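Local atomic coordinates of cellulase (PDB entry 5I2U), a protein that probably hydrolyses the beta-1,4-glucosidic bonds of cellulose as a salt-tolerant member of glycoside hydrolase family 5. Residues 108-119 with 146-156. Residues are numbered along the deposited sequence; the frame is centred on the assembly and turned at random.
With MG (magnesium ion), chain H.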
loop_
_atom_site.group_PDB
_atom_site.type_symbol
_atom_site.label_atom_id
_atom_site.label_comp_id
_atom_site.label_asym_id
_atom_site.label_seq_id
_atom_site.Cartn_x
_atom_site.Cartn_y
_atom_site.Cartn_z
ATOM N N LEU A 108 -8.219 0.106 15.676
ATOM C CA LEU A 108 -8.691 -1.274 15.475
ATOM C C LEU A 108 -10.159 -1.344 15.024
ATOM O O LEU A 108 -10.518 -2.244 14.245
ATOM C CB LEU A 108 -8.467 -2.135 16.727
ATOM C CG LEU A 108 -7.001 -2.376 17.118
ATOM C CD1 LEU A 108 -6.921 -3.071 18.475
ATOM C CD2 LEU A 108 -6.232 -3.177 16.074
ATOM N N GLN A 109 -10.994 -0.408 15.475
ATOM C CA GLN A 109 -12.375 -0.267 14.948
ATOM C C GLN A 109 -12.432 0.048 13.440
ATOM O O GLN A 109 -13.353 -0.375 12.758
ATOM C CB GLN A 109 -13.153 0.805 15.736
ATOM C CG GLN A 109 -13.640 0.340 17.111
ATOM C CD GLN A 109 -14.072 1.474 18.042
ATOM O OE1 GLN A 109 -13.869 1.390 19.245
ATOM N NE2 GLN A 109 -14.655 2.528 17.489
ATOM N N CYS A 110 -11.440 0.774 12.928
ATOM C CA CYS A 110 -11.407 1.140 11.500
ATOM C C CYS A 110 -10.869 0.031 10.585
ATOM O O CYS A 110 -11.505 -0.326 9.605
ATOM C CB CYS A 110 -10.598 2.425 11.301
ATOM S SG CYS A 110 -11.408 3.908 11.962
ATOM N N ILE A 111 -9.706 -0.514 10.919
ATOM C CA ILE A 111 -9.031 -1.499 10.052
ATOM C C ILE A 111 -9.723 -2.879 9.982
ATOM O O ILE A 111 -9.629 -3.575 8.980
ATOM C CB ILE A 111 -7.539 -1.669 10.415
ATOM C CG1 ILE A 111 -7.333 -2.338 11.783
ATOM C CG2 ILE A 111 -6.835 -0.319 10.365
ATOM C CD1 ILE A 111 -5.933 -2.887 11.990
ATOM N N THR A 112 -10.410 -3.263 11.054
ATOM C CA THR A 112 -11.013 -4.585 11.177
ATOM C C THR A 112 -12.088 -4.860 10.112
ATOM O O THR A 112 -12.013 -5.890 9.449
ATOM C CB THR A 112 -11.525 -4.799 12.620
ATOM O OG1 THR A 112 -10.398 -4.725 13.501
ATOM C CG2 THR A 112 -12.230 -6.159 12.804
ATOM N N PRO A 113 -13.061 -3.948 9.923
ATOM C CA PRO A 113 -14.020 -4.177 8.831
ATOM C C PRO A 113 -13.394 -4.154 7.429
ATOM O O PRO A 113 -13.855 -4.865 6.551
ATOM C CB PRO A 113 -15.035 -3.034 8.992
ATOM C CG PRO A 113 -14.395 -2.042 9.903
ATOM C CD PRO A 113 -13.473 -2.818 10.778
ATOM N N VAL A 114 -12.331 -3.370 7.234
ATOM C CA VAL A 114 -11.639 -3.342 5.946
ATOM C C VAL A 114 -10.947 -4.688 5.668
ATOM O O VAL A 114 -11.031 -5.217 4.550
ATOM C CB VAL A 114 -10.646 -2.164 5.874
ATOM C CG1 VAL A 114 -9.832 -2.169 4.568
ATOM C CG2 VAL A 114 -11.406 -0.845 6.013
ATOM N N ILE A 115 -10.264 -5.232 6.682
ATOM C CA ILE A 115 -9.581 -6.537 6.562
ATOM C C ILE A 115 -10.606 -7.641 6.339
ATOM O O ILE A 115 -10.480 -8.427 5.404
ATOM C CB ILE A 115 -8.714 -6.865 7.803
ATOM C CG1 ILE A 115 -7.543 -5.883 7.931
ATOM C CG2 ILE A 115 -8.155 -8.287 7.716
ATOM C CD1 ILE A 115 -6.970 -5.784 9.330
ATOM N N GLU A 116 -11.623 -7.678 7.198
ATOM C CA GLU A 116 -12.701 -8.656 7.069
ATOM C C GLU A 116 -13.363 -8.574 5.699
ATOM O O GLU A 116 -13.552 -9.596 5.046
ATOM C CB GLU A 116 -13.744 -8.484 8.174
ATOM C CG GLU A 116 -13.333 -9.069 9.523
ATOM C CD GLU A 116 -14.324 -8.736 10.630
ATOM O OE1 GLU A 116 -15.341 -8.041 10.360
ATOM O OE2 GLU A 116 -14.085 -9.170 11.778
ATOM N N SER A 117 -13.687 -7.371 5.252
ATOM C CA SER A 117 -14.368 -7.198 3.966
ATOM C C SER A 117 -13.505 -7.659 2.771
ATOM O O SER A 117 -14.027 -8.211 1.799
ATOM C CB SER A 117 -14.828 -5.747 3.785
ATOM O OG SER A 117 -15.533 -5.577 2.562
ATOM N N ALA A 118 -12.194 -7.432 2.851
ATOM C CA ALA A 118 -11.268 -7.942 1.839
ATOM C C ALA A 118 -11.246 -9.486 1.803
ATOM O O ALA A 118 -11.144 -10.090 0.734
ATOM C CB ALA A 118 -9.869 -7.399 2.095
ATOM N N ILE A 119 -11.336 -10.115 2.977
ATOM C CA ILE A 119 -11.511 -11.570 3.054
ATOM C C ILE A 119 -12.845 -11.946 2.399
ATOM O O ILE A 119 -12.884 -12.780 1.490
ATOM C CB ILE A 119 -11.395 -12.110 4.515
ATOM C CG1 ILE A 119 -9.940 -12.037 4.988
ATOM C CG2 ILE A 119 -11.900 -13.552 4.617
ATOM C CD1 ILE A 119 -9.761 -12.110 6.488
ATOM N N MET A 146 -1.741 -8.685 14.711
ATOM C CA MET A 146 -2.266 -8.850 13.351
ATOM C C MET A 146 -1.833 -10.191 12.763
ATOM O O MET A 146 -2.627 -10.871 12.121
ATOM C CB MET A 146 -1.813 -7.701 12.435
ATOM C CG MET A 146 -2.454 -6.343 12.713
ATOM S SD MET A 146 -4.236 -6.230 12.448
ATOM C CE MET A 146 -4.820 -6.359 14.141
ATOM N N ALA A 147 -0.574 -10.562 12.974
ATOM C CA ALA A 147 -0.065 -11.864 12.525
ATOM C C ALA A 147 -0.833 -13.028 13.134
ATOM O O ALA A 147 -1.142 -13.978 12.430
ATOM C CB ALA A 147 1.413 -12.003 12.835
ATOM N N GLU A 148 -1.142 -12.934 14.429
ATOM C CA GLU A 148 -1.888 -13.987 15.146
ATOM C C GLU A 148 -3.307 -14.090 14.616
ATOM O O GLU A 148 -3.768 -15.176 14.297
ATOM C CB GLU A 148 -1.874 -13.761 16.679
ATOM C CG GLU A 148 -2.792 -14.709 17.539
ATOM C CD GLU A 148 -2.511 -16.219 17.362
ATOM O OE1 GLU A 148 -1.427 -16.610 16.858
ATOM O OE2 GLU A 148 -3.386 -17.038 17.743
ATOM N N LYS A 149 -3.990 -12.959 14.507
ATOM C CA LYS A 149 -5.376 -12.939 14.040
ATOM C C LYS A 149 -5.519 -13.383 12.593
ATOM O O LYS A 149 -6.430 -14.144 12.266
ATOM C CB LYS A 149 -5.993 -11.533 14.182
ATOM C CG LYS A 149 -6.431 -11.163 15.593
ATOM C CD LYS A 149 -7.669 -10.268 15.587
ATOM C CE LYS A 149 -8.948 -11.081 15.405
ATOM N NZ LYS A 149 -10.156 -10.227 15.219
ATOM N N TYR A 150 -4.658 -12.859 11.719
ATOM C CA TYR A 150 -4.941 -12.891 10.281
ATOM C C TYR A 150 -3.889 -13.570 9.404
ATOM O O TYR A 150 -4.050 -13.590 8.193
ATOM C CB TYR A 150 -5.183 -11.462 9.767
ATOM C CG TYR A 150 -6.350 -10.709 10.386
ATOM C CD1 TYR A 150 -7.657 -11.175 10.250
ATOM C CD2 TYR A 150 -6.151 -9.502 11.054
ATOM C CE1 TYR A 150 -8.730 -10.479 10.792
ATOM C CE2 TYR A 150 -7.215 -8.797 11.593
ATOM C CZ TYR A 150 -8.508 -9.289 11.460
ATOM O OH TYR A 150 -9.573 -8.601 12.010
ATOM N N GLY A 151 -2.838 -14.142 10.000
ATOM C CA GLY A 151 -1.688 -14.655 9.242
ATOM C C GLY A 151 -1.908 -15.912 8.409
ATOM O O GLY A 151 -1.099 -16.215 7.529
ATOM N N GLU A 152 -3.006 -16.631 8.662
ATOM C CA GLU A 152 -3.359 -17.810 7.853
ATOM C C GLU A 152 -4.133 -17.452 6.586
ATOM O O GLU A 152 -4.193 -18.263 5.662
ATOM C CB GLU A 152 -4.151 -18.830 8.686
ATOM C CG GLU A 152 -3.285 -19.566 9.702
ATOM C CD GLU A 152 -2.911 -20.970 9.273
ATOM O OE1 GLU A 152 -2.591 -21.186 8.073
ATOM O OE2 GLU A 152 -2.917 -21.866 10.141
ATOM N N TYR A 153 -4.722 -16.252 6.540
ATOM C CA TYR A 153 -5.439 -15.788 5.355
ATOM C C TYR A 153 -4.453 -15.354 4.294
ATOM O O TYR A 153 -3.553 -14.539 4.577
ATOM C CB TYR A 153 -6.370 -14.634 5.697
ATOM C CG TYR A 153 -7.460 -15.063 6.636
ATOM C CD1 TYR A 153 -8.573 -15.754 6.162
ATOM C CD2 TYR A 153 -7.367 -14.810 8.004
ATOM C CE1 TYR A 153 -9.580 -16.168 7.016
ATOM C CE2 TYR A 153 -8.363 -15.225 8.875
ATOM C CZ TYR A 153 -9.472 -15.904 8.372
ATOM O OH TYR A 153 -10.470 -16.327 9.211
ATOM N N PRO A 154 -4.616 -15.862 3.059
ATOM C CA PRO A 154 -3.719 -15.432 1.971
ATOM C C PRO A 154 -3.925 -13.978 1.528
ATOM O O PRO A 154 -3.022 -13.386 0.904
ATOM C CB PRO A 154 -4.057 -16.410 0.838
ATOM C CG PRO A 154 -5.485 -16.751 1.079
ATOM C CD PRO A 154 -5.680 -16.760 2.566
ATOM N N ASN A 155 -5.068 -13.397 1.876
ATOM C CA ASN A 155 -5.372 -11.983 1.541
ATOM C C ASN A 155 -4.413 -10.953 2.115
ATOM O O ASN A 155 -4.231 -9.885 1.534
ATOM C CB ASN A 155 -6.755 -11.579 2.038
ATOM C CG ASN A 155 -7.819 -12.586 1.689
ATOM O OD1 ASN A 155 -7.689 -13.759 2.034
ATOM N ND2 ASN A 155 -8.889 -12.138 1.050
ATOM N N VAL A 156 -3.802 -11.271 3.253
ATOM C CA VAL A 156 -3.182 -10.260 4.096
ATOM C C VAL A 156 -1.729 -10.026 3.728
ATOM O O VAL A 156 -0.946 -10.968 3.669
ATOM C CB VAL A 156 -3.336 -10.654 5.569
ATOM C CG1 VAL A 156 -2.564 -9.723 6.487
ATOM C CG2 VAL A 156 -4.826 -10.667 5.920
HETATM MG MG MG H . 0.641 -16.986 6.478
HETATM O O HOH W 1 -8.772 -6.967 14.274
HETATM O O HOH W 2 0.237 -18.610 8.185
HETATM O O HOH W 3 -0.409 -18.298 5.302
#
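Thr112 OG1 and Tyr150 OH share a water across the interface: the water donates to OG1 over 2.9 Å and lies as far from the phenol oxygen. Thr112 OG1 in turn hands its own hydrogen to Leu108 O one helical turn back, at 2.6 Å, so this hydroxyl is held in its rotation from two directions. With chi1 at -62° the hydroxyl sits beside the backbone N, while CG2 takes the position opposite that N and meets Tyr150 OH. The Tyr150 ring reaches across to the helix with Ile115 CG2 centred over one face, a CH-pi contact 3.7 Å from the centroid and only 6° off the normal; Lys149 CB lies against the opposite face, toward the rim. A leucine in place of Tyr150 would probably leave the water without its phenol partner and Ile115 CG2 without a flat face to rest on. Both segments belong to the (beta/alpha)8 barrel of the family: helices 104-120 and 136-150 follow successive strands and lie next to each other outside the barrel, the segment axes 13.0 Å apart and bridged by side chains, with Ile115 and Val156 also touching strand 124-130. Toward the start of 108-119, Met146, bent at chi2 and chi3, brings SD tip to tip with Ile111 CD1 at 3.8 Å, and its CE meets Leu108 CD2 as the two side chains pass in opposite directions. After Tyr150 the chain turns through Gly151, whose carbonyl O binds magnesium at 2.2 Å together with Asp187, Asp189 and Asn190. Tyr153 then lays a ring face against Ile119 CD1, 3.8 Å from the centroid, and the Asn155 side chain crosses that of Ile119 at roughly a right angle, its ND2 hydrogen-bonded to Ile123 O.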